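Local coordinates for protein glucose-resistance amylase regulator (Weissella paramesenteroides ATCC 33313, PDB 4RK6) that binds glucose in the cleft between the two lobes of a sugar-binding core and probably regulates transcription as a LacI-family DNA-binding repressor, at residues T223-Q228 and V240-P245; N148-M153 and E161-Y166; V13-P18 and A69-S74; I122-K127 and D278-L283. All coordinates share one frame; numbering follows the deposited sequence.

Contact 1 of 4, residues T223-Q228 and V240-P245; sequences TIDGLQ and VKQDFP. With GLC (alpha-D-glucopyranose), chain C.
T223–D225 and V240–K241 run side by side as parallel strands, V240 N bonding to T223 O (2.9 Å) and V240 O receiving D225 N (2.8 Å). Q242 N carries the pairing on to D225 O. Beyond the paired residues the first chain turns through G226, whose CA lies 4.1 Å from K241 CA. This is the C-terminal end of two neighbouring parallel strands in the periplasmic-binding-protein fold, where the sugar pocket of LacI-family regulators lies. D225 CG, anti to its carbonyl carbon (chi1 -77°), is set on the glucose side, and both carboxylate oxygens take glucose hydroxyls: OD1 accepts from GLC O4 (2.5 Å), OD2 from GLC O6 (2.6 Å). Q242 lies alongside D225, its amide plane turned 41° from the carboxylate. Its NE2 divides its two hydrogens, one going to D225 OD1 (3.0 Å) and the other almost straight to GLC O3 (3.0 Å, 175° at the hydrogen). A bond between Q242 OE1 and S108 OG fixes which way round the amide sits. The F244 ring packs beside this pair: Q242 CB sits over one face, toward the rim, while D225 OD1, GLC O3 and L227 CD2 meet its edge, the last 4.0 Å from F244 CD2. T22, T96 and R145 supply further hydrogen bonds to the glucose.

Contact 2 of 4, residues N148-M153 and E161-Y166; sequences NFIKSM and ENIFLY
In the beta-alpha-beta unit formed by strand 129-132, helix 144-155 and strand 163-166, F149, I150 and M153 of the helix pack on I163 and L165 of the second strand. The helix and strand segments run nearly antiparallel, at 170°, with their axes 9.8 Å apart. No hydrogen bond crosses between them, and apolar side chains make the join. I163 lies at the middle of it. Its CG2 touches both F149 CE2 (3.8 Å) and I150 CG1 (4.0 Å), I150 crossing it at about a right angle. Its CD1 meets M153 CB (3.8 Å), the two side chains sliding past each other in opposite directions. M153, a selenomethionine, is bent at both chi2 and chi3; the chi3 of -78° curls CE back toward the strand, 3.4 Å from N162 O. M153 CG also lies over one face of the F149 ring, toward its rim. F149 CG, anti to the backbone N (chi1 175°), is sent out from the helix toward the strand, and L165 CD2 comes to the ring edge, close to its plane, 4.0 Å from F149 CD2. I129 and L131 of the neighbouring strand take up F149 as well, whereas F164 points away from the helix and packs on A130, Y183 and P189. A helix laid antiparallel over the strand it leads into, at an edge of the sheet, is the second half of a classical beta-alpha-beta crossover.

Contact 3 of 4, residues V13-P18 and A69-S74; sequences VGVVVP and AVFMLS
V13–V16 and A69–M72 pair in parallel register, G14 beside V70, V15 beside F71 and V16 beside M72, through a ladder of backbone hydrogen bonds. G14 uses both polar atoms: its N donates to A69 O (2.9 Å) and its O accepts from F71 N (2.8 Å). V16 N then bonds to F71 O (2.9 Å), and a weak bond from L73 N to V16 O (3.3 Å) ends the series as the strands diverge. CA-H...O contacts fill the gaps between the rungs, V70 CA lying 3.3 Å from G14 O. The two strands belong to the parallel sheet of the N-terminal lobe, strand 12-18 between 42-48 and 69-72, as in other periplasmic-binding-protein-like folds. Apolar contacts line both faces. On the face of V15 and F71, V13 CB and CG2 come to the edge of the F71 ring, CB 3.9 Å from CE2. L32 of helix 24-39 and A251 and M252 of helix 244-257 pack on F71. Nearby, V15 CG1 touches L73 CD2 (3.9 Å). On the other face V16 CG2, anti to its own carbonyl carbon, meets V70 CG1 (3.8 Å), crossing it obliquely.

Contact 4 of 4, residues I122-K127 and D278-L283; sequences IDMGHK and DSVLNL
M124 O draws two groups of the C-terminal segment: L283 N donates to it at 2.8 Å, and N282 CA adds a CA-H...O contact at 3.3 Å. The carbonyl belongs to the C-terminal end of helix 110-123, closed by a Schellman motif in which G125 takes a positive phi (98°) and its N bonds back to I122 O. The tail after strand 267-275 thus lays its backbone against a helix C-terminus, and the CA atoms of M124 and N282 come close. A second bond comes from the side chain of H126. Its NE2 donates to L281 O (2.8 Å), nearly along the C=O axis but 19° out of the ring plane, while ND1 is hydrogen-bonded to T191 OG1. With both ring nitrogens held, the imidazole has its rotation fixed. L283 CD1 then sits over one face of that ring as a CH-pi contact, 3.9 Å from the centroid, offset toward the ND1 and CE1 side. The two side chains cross at about a right angle, and the same methyl lies 3.6 Å from G125 O. Farther back along the tail, V280 points toward the helix end and packs on Y120 and L121 as well as on V222 of strand 220-223. M124, a selenomethionine bent at chi2 and chi3, turns its end over the tail at about a right angle to N282. N282 OD1 is hydrogen-bonded to N284 N; M124 CE lies 3.7 Å from N282 CB, and SE is 3.6 Å from N282 ND2.

How the contacts relate
Contact 3 comes first along the chain and lies in the N-terminal lobe; contact 4 then opens, and contact 2 followed by contact 1 lies inside the long loop it closes. Contacts 1, 2 and 3 all reach the same mixed sheet. Contact 1 sits at the cleft, its centre about 20 Å from that of contact 3 and about 22 Å from that of contact 2. Helix 244-257 starts in contact 1 and packs against F71 of contact 3, tying the sugar pocket to the N-terminal sheet. Helix 110-123 packs against I224 and V240 of contact 1, touches S152 of contact 2 and ends in contact 4. Contacts 2 and 4 meet directly, N162 CB lying 3.4 Å from K127 O.

Contact 1 of 4, residues T223-Q228 and V240-P245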
# COMPACT_ATOMS: atom_id res chain seq x y z
N THR A 223 -7.35 -12.37 -10.79
CA THR A 223 -6.70 -11.06 -10.81
C THR A 223 -5.28 -11.12 -11.36
O THR A 223 -4.68 -12.19 -11.42
CB THR A 223 -6.61 -10.38 -9.43
OG1 THR A 223 -5.54 -10.96 -8.66
CG2 THR A 223 -7.89 -10.47 -8.67
N ILE A 224 -4.77 -9.96 -11.74
CA ILE A 224 -3.38 -9.80 -12.13
C ILE A 224 -2.65 -9.00 -11.07
O ILE A 224 -3.08 -7.91 -10.73
CB ILE A 224 -3.25 -9.10 -13.48
CG1 ILE A 224 -3.80 -10.02 -14.56
CG2 ILE A 224 -1.77 -8.75 -13.73
CD1 ILE A 224 -4.03 -9.35 -15.89
N ASP A 225 -1.55 -9.58 -10.56
CA ASP A 225 -0.51 -8.98 -9.73
C ASP A 225 -0.12 -9.95 -8.60
O ASP A 225 1.05 -10.21 -8.38
CB ASP A 225 -0.86 -7.62 -9.10
CG ASP A 225 -0.77 -6.47 -10.09
OD1 ASP A 225 -0.30 -6.70 -11.23
OD2 ASP A 225 -1.22 -5.36 -9.73
N GLY A 226 -1.11 -10.43 -7.86
CA GLY A 226 -0.89 -11.42 -6.83
C GLY A 226 -0.28 -10.90 -5.55
O GLY A 226 0.43 -11.64 -4.86
N LEU A 227 -0.55 -9.64 -5.22
CA LEU A 227 -0.08 -9.04 -3.97
C LEU A 227 -0.99 -9.43 -2.78
O LEU A 227 -1.90 -10.26 -2.92
CB LEU A 227 0.08 -7.54 -4.14
CG LEU A 227 1.15 -7.14 -5.18
CD1 LEU A 227 1.03 -5.66 -5.49
CD2 LEU A 227 2.54 -7.49 -4.68
N GLN A 228 -0.71 -8.85 -1.60
CA GLN A 228 -1.35 -9.27 -0.35
C GLN A 228 -2.88 -9.27 -0.36
O GLN A 228 -3.49 -10.13 0.26
CB GLN A 228 -0.86 -8.41 0.82
CG GLN A 228 -1.44 -8.82 2.16
CD GLN A 228 -1.03 -7.89 3.29
OE1 GLN A 228 -0.94 -6.67 3.11
NE2 GLN A 228 -0.81 -8.46 4.47
N VAL A 240 -2.65 -14.19 -11.22
CA VAL A 240 -1.32 -14.25 -11.85
C VAL A 240 -0.38 -13.41 -11.02
O VAL A 240 -0.47 -12.16 -10.97
CB VAL A 240 -1.30 -13.80 -13.33
CG1 VAL A 240 0.13 -13.67 -13.86
CG2 VAL A 240 -2.08 -14.78 -14.17
N LYS A 241 0.54 -14.08 -10.36
CA LYS A 241 1.50 -13.41 -9.52
C LYS A 241 2.70 -12.94 -10.33
O LYS A 241 3.39 -13.75 -10.94
CB LYS A 241 2.00 -14.32 -8.41
CG LYS A 241 2.79 -13.55 -7.36
CD LYS A 241 3.15 -14.46 -6.19
CE LYS A 241 3.29 -13.70 -4.89
NZ LYS A 241 4.42 -12.76 -4.94
N GLN A 242 2.93 -11.64 -10.32
CA GLN A 242 4.16 -11.07 -10.91
C GLN A 242 5.27 -11.09 -9.88
O GLN A 242 5.04 -10.90 -8.67
CB GLN A 242 3.94 -9.64 -11.36
CG GLN A 242 2.80 -9.48 -12.35
CD GLN A 242 2.94 -8.19 -13.15
OE1 GLN A 242 3.96 -7.95 -13.79
NE2 GLN A 242 1.95 -7.32 -13.07
N ASP A 243 6.49 -11.30 -10.35
CA ASP A 243 7.63 -11.26 -9.47
C ASP A 243 8.22 -9.85 -9.45
O ASP A 243 9.24 -9.59 -10.09
CB ASP A 243 8.64 -12.33 -9.93
CG ASP A 243 9.69 -12.65 -8.85
OD1 ASP A 243 9.82 -11.90 -7.88
OD2 ASP A 243 10.37 -13.69 -9.02
N PHE A 244 7.56 -8.93 -8.74
CA PHE A 244 7.96 -7.52 -8.77
C PHE A 244 9.37 -7.31 -8.23
O PHE A 244 10.13 -6.52 -8.78
CB PHE A 244 6.97 -6.62 -8.03
CG PHE A 244 5.63 -6.52 -8.71
CD1 PHE A 244 5.53 -5.96 -9.98
CD2 PHE A 244 4.48 -7.01 -8.10
CE1 PHE A 244 4.29 -5.88 -10.62
CE2 PHE A 244 3.25 -6.94 -8.74
CZ PHE A 244 3.16 -6.36 -10.00
N PRO A 245 9.74 -8.00 -7.14
CA PRO A 245 11.10 -7.77 -6.69
C PRO A 245 12.12 -8.24 -7.73
O PRO A 245 13.13 -7.54 -7.88
CB PRO A 245 11.21 -8.58 -5.38
CG PRO A 245 9.77 -8.79 -4.95
CD PRO A 245 8.98 -8.88 -6.23
C1 GLC C . 0.77 -1.17 -13.68
C2 GLC C . 1.76 -2.26 -14.07
C3 GLC C . 1.11 -3.62 -14.27
C4 GLC C . 0.16 -3.91 -13.11
C5 GLC C . -0.90 -2.81 -13.08
C6 GLC C . -1.89 -3.01 -11.93
O1 GLC C . 0.19 -0.72 -14.84
O2 GLC C . 2.43 -1.93 -15.29
O3 GLC C . 2.18 -4.56 -14.31
O4 GLC C . -0.38 -5.18 -13.25
O5 GLC C . -0.31 -1.56 -12.85
O6 GLC C . -1.24 -2.95 -10.69
O HOH W 1 3.30 -10.17 -6.60

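Contact 2 of 4, residues N148-M153 and E161-Y166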
# COMPACT_ATOMS: atom_id res chain seq x y z
N ASN A 148 -4.82 -7.57 -25.53
CA ASN A 148 -4.42 -8.96 -25.34
C ASN A 148 -5.57 -9.88 -24.97
O ASN A 148 -5.61 -11.04 -25.39
CB ASN A 148 -3.30 -9.06 -24.31
CG ASN A 148 -1.98 -8.56 -24.84
OD1 ASN A 148 -1.72 -8.57 -26.05
ND2 ASN A 148 -1.14 -8.12 -23.94
N PHE A 149 -6.52 -9.36 -24.19
CA PHE A 149 -7.72 -10.12 -23.82
C PHE A 149 -8.50 -10.46 -25.07
O PHE A 149 -8.87 -11.60 -25.28
CB PHE A 149 -8.57 -9.29 -22.85
CG PHE A 149 -9.89 -9.92 -22.50
CD1 PHE A 149 -9.95 -11.19 -21.92
CD2 PHE A 149 -11.08 -9.24 -22.72
CE1 PHE A 149 -11.17 -11.77 -21.58
CE2 PHE A 149 -12.30 -9.80 -22.35
CZ PHE A 149 -12.35 -11.08 -21.81
N ILE A 150 -8.73 -9.45 -25.90
CA ILE A 150 -9.47 -9.67 -27.13
C ILE A 150 -8.75 -10.68 -28.05
O ILE A 150 -9.39 -11.61 -28.57
CB ILE A 150 -9.83 -8.34 -27.82
CG1 ILE A 150 -10.85 -7.61 -26.95
CG2 ILE A 150 -10.45 -8.63 -29.20
CD1 ILE A 150 -10.94 -6.13 -27.21
N LYS A 151 -7.45 -10.52 -28.21
CA LYS A 151 -6.64 -11.43 -29.04
C LYS A 151 -6.73 -12.86 -28.51
O LYS A 151 -6.97 -13.80 -29.26
CB LYS A 151 -5.19 -10.97 -29.06
CG LYS A 151 -4.25 -11.88 -29.88
CD LYS A 151 -2.81 -11.40 -29.85
CE LYS A 151 -1.94 -12.09 -30.90
NZ LYS A 151 -2.16 -13.56 -31.00
N SER A 152 -6.57 -13.02 -27.20
CA SER A 152 -6.59 -14.35 -26.61
C SER A 152 -7.97 -15.01 -26.77
O SER A 152 -8.07 -16.20 -27.10
CB SER A 152 -6.18 -14.30 -25.13
OG SER A 152 -6.19 -15.61 -24.59
N MSE A 153 -9.03 -14.26 -26.54
CA MSE A 153 -10.38 -14.79 -26.63
C MSE A 153 -10.64 -15.22 -28.06
O MSE A 153 -11.16 -16.30 -28.29
CB MSE A 153 -11.42 -13.77 -26.18
CG MSE A 153 -11.37 -13.45 -24.68
SE MSE A 153 -12.19 -14.89 -23.64
CE MSE A 153 -14.08 -14.44 -23.93
N GLU A 161 -19.42 -11.46 -29.05
CA GLU A 161 -20.54 -11.63 -28.12
C GLU A 161 -20.15 -12.31 -26.78
O GLU A 161 -20.91 -12.27 -25.84
CB GLU A 161 -21.67 -12.44 -28.77
CG GLU A 161 -21.39 -13.93 -28.91
CD GLU A 161 -22.40 -14.66 -29.78
OE1 GLU A 161 -23.61 -14.34 -29.70
OE2 GLU A 161 -21.99 -15.55 -30.55
N ASN A 162 -18.99 -12.94 -26.74
CA ASN A 162 -18.47 -13.56 -25.50
C ASN A 162 -17.56 -12.63 -24.70
O ASN A 162 -17.10 -13.00 -23.61
CB ASN A 162 -17.65 -14.78 -25.86
CG ASN A 162 -18.43 -15.79 -26.68
OD1 ASN A 162 -18.00 -16.18 -27.77
ND2 ASN A 162 -19.56 -16.22 -26.15
N ILE A 163 -17.24 -11.47 -25.27
CA ILE A 163 -16.18 -10.59 -24.77
C ILE A 163 -16.82 -9.36 -24.14
O ILE A 163 -17.57 -8.65 -24.81
CB ILE A 163 -15.24 -10.17 -25.92
CG1 ILE A 163 -14.44 -11.39 -26.40
CG2 ILE A 163 -14.33 -9.03 -25.49
CD1 ILE A 163 -13.72 -11.16 -27.70
N PHE A 164 -16.55 -9.12 -22.86
CA PHE A 164 -17.11 -7.97 -22.14
C PHE A 164 -16.00 -7.14 -21.51
O PHE A 164 -15.00 -7.67 -21.10
CB PHE A 164 -18.10 -8.43 -21.07
CG PHE A 164 -19.23 -9.24 -21.62
CD1 PHE A 164 -19.06 -10.59 -21.91
CD2 PHE A 164 -20.45 -8.64 -21.88
CE1 PHE A 164 -20.11 -11.34 -22.43
CE2 PHE A 164 -21.50 -9.39 -22.40
CZ PHE A 164 -21.32 -10.73 -22.68
N LEU A 165 -16.18 -5.82 -21.48
CA LEU A 165 -15.18 -4.90 -20.98
C LEU A 165 -15.81 -3.91 -20.00
O LEU A 165 -16.93 -3.47 -20.22
CB LEU A 165 -14.58 -4.08 -22.12
CG LEU A 165 -13.91 -4.85 -23.24
CD1 LEU A 165 -13.58 -3.92 -24.40
CD2 LEU A 165 -12.66 -5.55 -22.74
N TYR A 166 -15.09 -3.54 -18.96
CA TYR A 166 -15.51 -2.42 -18.12
C TYR A 166 -14.37 -1.77 -17.41
O TYR A 166 -13.58 -2.45 -16.77
CB TYR A 166 -16.52 -2.84 -17.06
CG TYR A 166 -17.04 -1.69 -16.22
CD1 TYR A 166 -16.33 -1.24 -15.11
CD2 TYR A 166 -18.20 -1.00 -16.59
CE1 TYR A 166 -16.78 -0.17 -14.36
CE2 TYR A 166 -18.67 0.07 -15.83
CZ TYR A 166 -17.94 0.48 -14.72
OH TYR A 166 -18.34 1.52 -13.94

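Contact 3 of 4, residues V13-P18 and A69-S74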
# COMPACT_ATOMS: atom_id res chain seq x y z
N VAL A 13 21.13 6.11 -8.08
CA VAL A 13 20.11 5.87 -9.11
C VAL A 13 18.77 6.43 -8.65
O VAL A 13 18.48 6.49 -7.45
CB VAL A 13 19.96 4.38 -9.50
CG1 VAL A 13 21.28 3.87 -10.06
CG2 VAL A 13 19.45 3.54 -8.35
N GLY A 14 17.95 6.83 -9.61
CA GLY A 14 16.64 7.40 -9.30
C GLY A 14 15.53 6.49 -9.76
O GLY A 14 15.70 5.71 -10.70
N VAL A 15 14.39 6.56 -9.09
CA VAL A 15 13.21 5.81 -9.51
C VAL A 15 12.07 6.79 -9.54
O VAL A 15 11.91 7.56 -8.60
CB VAL A 15 12.86 4.67 -8.54
CG1 VAL A 15 11.74 3.80 -9.09
CG2 VAL A 15 14.08 3.82 -8.25
N VAL A 16 11.32 6.78 -10.63
CA VAL A 16 10.20 7.70 -10.81
C VAL A 16 8.94 6.86 -10.68
O VAL A 16 8.70 5.93 -11.44
CB VAL A 16 10.26 8.44 -12.18
CG1 VAL A 16 9.05 9.36 -12.35
CG2 VAL A 16 11.53 9.26 -12.29
N VAL A 17 8.14 7.21 -9.67
CA VAL A 17 6.91 6.50 -9.33
C VAL A 17 5.71 7.44 -9.58
O VAL A 17 5.76 8.61 -9.22
CB VAL A 17 6.92 6.11 -7.84
CG1 VAL A 17 5.70 5.28 -7.47
CG2 VAL A 17 8.21 5.36 -7.50
N PRO A 18 4.66 6.93 -10.21
CA PRO A 18 3.46 7.77 -10.36
C PRO A 18 2.79 8.07 -9.02
O PRO A 18 2.82 7.24 -8.10
CB PRO A 18 2.53 6.94 -11.25
CG PRO A 18 3.01 5.54 -11.15
CD PRO A 18 4.45 5.55 -10.70
N ALA A 69 21.39 6.46 -13.38
CA ALA A 69 20.31 5.74 -14.04
C ALA A 69 19.01 6.19 -13.45
O ALA A 69 18.97 6.59 -12.29
CB ALA A 69 20.46 4.24 -13.86
N VAL A 70 17.95 6.08 -14.24
CA VAL A 70 16.61 6.41 -13.80
C VAL A 70 15.74 5.27 -14.21
O VAL A 70 15.72 4.90 -15.37
CB VAL A 70 16.09 7.71 -14.43
CG1 VAL A 70 14.63 7.94 -14.05
CG2 VAL A 70 16.96 8.88 -13.99
N PHE A 71 15.02 4.71 -13.25
CA PHE A 71 14.11 3.64 -13.47
C PHE A 71 12.71 4.20 -13.52
O PHE A 71 12.29 4.89 -12.60
CB PHE A 71 14.25 2.60 -12.37
CG PHE A 71 15.61 1.96 -12.38
CD1 PHE A 71 15.94 1.06 -13.38
CD2 PHE A 71 16.60 2.36 -11.51
CE1 PHE A 71 17.20 0.50 -13.45
CE2 PHE A 71 17.86 1.81 -11.57
CZ PHE A 71 18.16 0.88 -12.55
N MSE A 72 12.00 3.90 -14.61
CA MSE A 72 10.63 4.40 -14.82
C MSE A 72 9.62 3.31 -14.60
O MSE A 72 9.72 2.26 -15.22
CB MSE A 72 10.52 4.87 -16.27
CG MSE A 72 11.65 5.83 -16.61
SE MSE A 72 11.28 7.59 -15.80
CE MSE A 72 12.68 8.60 -16.73
N LEU A 73 8.63 3.54 -13.74
CA LEU A 73 7.58 2.55 -13.48
C LEU A 73 6.27 2.86 -14.20
O LEU A 73 5.49 1.95 -14.47
CB LEU A 73 7.28 2.46 -11.99
CG LEU A 73 8.41 2.34 -10.98
CD1 LEU A 73 7.89 1.67 -9.72
CD2 LEU A 73 9.60 1.56 -11.53
N SER A 74 6.03 4.14 -14.49
CA SER A 74 4.78 4.59 -15.10
C SER A 74 4.72 4.21 -16.58
O SER A 74 5.73 3.83 -17.18
CB SER A 74 4.62 6.11 -14.96
OG SER A 74 4.86 6.57 -13.64
O HOH W 2 7.40 5.97 -13.53

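Contact 4 of 4, residues I122-K127 and D278-L283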
# COMPACT_ATOMS: atom_id res chain seq x y z
N ILE A 122 -11.25 -20.87 -19.75
CA ILE A 122 -11.91 -21.69 -20.77
C ILE A 122 -11.82 -23.18 -20.43
O ILE A 122 -12.79 -23.92 -20.57
CB ILE A 122 -11.34 -21.39 -22.18
CG1 ILE A 122 -11.79 -19.98 -22.60
CG2 ILE A 122 -11.76 -22.45 -23.21
CD1 ILE A 122 -11.07 -19.50 -23.84
N ASP A 123 -10.67 -23.63 -19.95
CA ASP A 123 -10.50 -25.01 -19.45
C ASP A 123 -11.48 -25.32 -18.29
O ASP A 123 -11.94 -26.45 -18.14
CB ASP A 123 -9.07 -25.25 -18.97
CG ASP A 123 -8.07 -25.46 -20.11
OD1 ASP A 123 -8.48 -25.54 -21.27
OD2 ASP A 123 -6.86 -25.54 -19.82
N MSE A 124 -11.80 -24.30 -17.49
CA MSE A 124 -12.73 -24.45 -16.38
C MSE A 124 -14.18 -24.27 -16.81
O MSE A 124 -15.07 -24.27 -15.97
CB MSE A 124 -12.37 -23.44 -15.28
CG MSE A 124 -11.04 -23.68 -14.60
SE MSE A 124 -10.96 -25.38 -13.61
CE MSE A 124 -11.79 -24.69 -11.96
N GLY A 125 -14.42 -24.10 -18.12
CA GLY A 125 -15.76 -24.13 -18.70
C GLY A 125 -16.43 -22.80 -18.94
O GLY A 125 -17.64 -22.74 -19.28
N HIS A 126 -15.68 -21.71 -18.76
CA HIS A 126 -16.19 -20.37 -18.99
C HIS A 126 -16.04 -20.00 -20.47
O HIS A 126 -15.06 -20.39 -21.11
CB HIS A 126 -15.46 -19.36 -18.12
CG HIS A 126 -15.66 -19.61 -16.66
ND1 HIS A 126 -16.68 -19.03 -15.95
CD2 HIS A 126 -15.01 -20.44 -15.80
CE1 HIS A 126 -16.66 -19.49 -14.71
NE2 HIS A 126 -15.64 -20.33 -14.59
N LYS A 127 -17.04 -19.30 -20.97
CA LYS A 127 -17.07 -18.79 -22.35
C LYS A 127 -17.34 -17.29 -22.41
O LYS A 127 -16.70 -16.56 -23.17
CB LYS A 127 -18.15 -19.53 -23.16
CG LYS A 127 -17.65 -20.81 -23.82
CD LYS A 127 -18.73 -21.60 -24.55
CE LYS A 127 -19.23 -20.90 -25.81
NZ LYS A 127 -20.47 -20.11 -25.58
N ASP A 278 -9.33 -19.71 -4.39
CA ASP A 278 -10.72 -20.07 -4.09
C ASP A 278 -11.79 -19.30 -4.86
O ASP A 278 -12.98 -19.42 -4.57
CB ASP A 278 -10.95 -19.93 -2.58
CG ASP A 278 -10.09 -20.88 -1.77
OD1 ASP A 278 -9.93 -22.04 -2.19
OD2 ASP A 278 -9.57 -20.48 -0.73
N SER A 279 -11.40 -18.57 -5.89
CA SER A 279 -12.33 -17.66 -6.56
C SER A 279 -12.76 -18.08 -7.96
O SER A 279 -13.34 -17.27 -8.68
CB SER A 279 -11.75 -16.24 -6.60
OG SER A 279 -10.59 -16.16 -7.40
N VAL A 280 -12.50 -19.34 -8.35
CA VAL A 280 -12.93 -19.84 -9.65
C VAL A 280 -13.71 -21.14 -9.54
O VAL A 280 -13.28 -22.07 -8.89
CB VAL A 280 -11.73 -20.04 -10.62
CG1 VAL A 280 -12.22 -20.54 -11.96
CG2 VAL A 280 -10.97 -18.72 -10.78
N LEU A 281 -14.84 -21.20 -10.23
CA LEU A 281 -15.69 -22.38 -10.28
C LEU A 281 -15.53 -23.07 -11.63
O LEU A 281 -15.45 -22.40 -12.67
CB LEU A 281 -17.15 -21.95 -10.09
CG LEU A 281 -18.17 -23.02 -9.70
CD1 LEU A 281 -17.97 -23.43 -8.25
CD2 LEU A 281 -19.59 -22.52 -9.93
N ASN A 282 -15.46 -24.39 -11.62
CA ASN A 282 -15.54 -25.19 -12.84
C ASN A 282 -17.02 -25.35 -13.23
O ASN A 282 -17.81 -25.90 -12.45
CB ASN A 282 -14.89 -26.56 -12.62
CG ASN A 282 -14.86 -27.39 -13.89
OD1 ASN A 282 -15.87 -27.90 -14.33
ND2 ASN A 282 -13.69 -27.50 -14.51
N LEU A 283 -17.37 -24.88 -14.42
CA LEU A 283 -18.76 -25.00 -14.92
C LEU A 283 -19.07 -26.29 -15.69
O LEU A 283 -20.24 -26.51 -16.05
CB LEU A 283 -19.08 -23.84 -15.83
CG LEU A 283 -18.85 -22.44 -15.28
CD1 LEU A 283 -19.31 -21.46 -16.35
CD2 LEU A 283 -19.57 -22.24 -13.96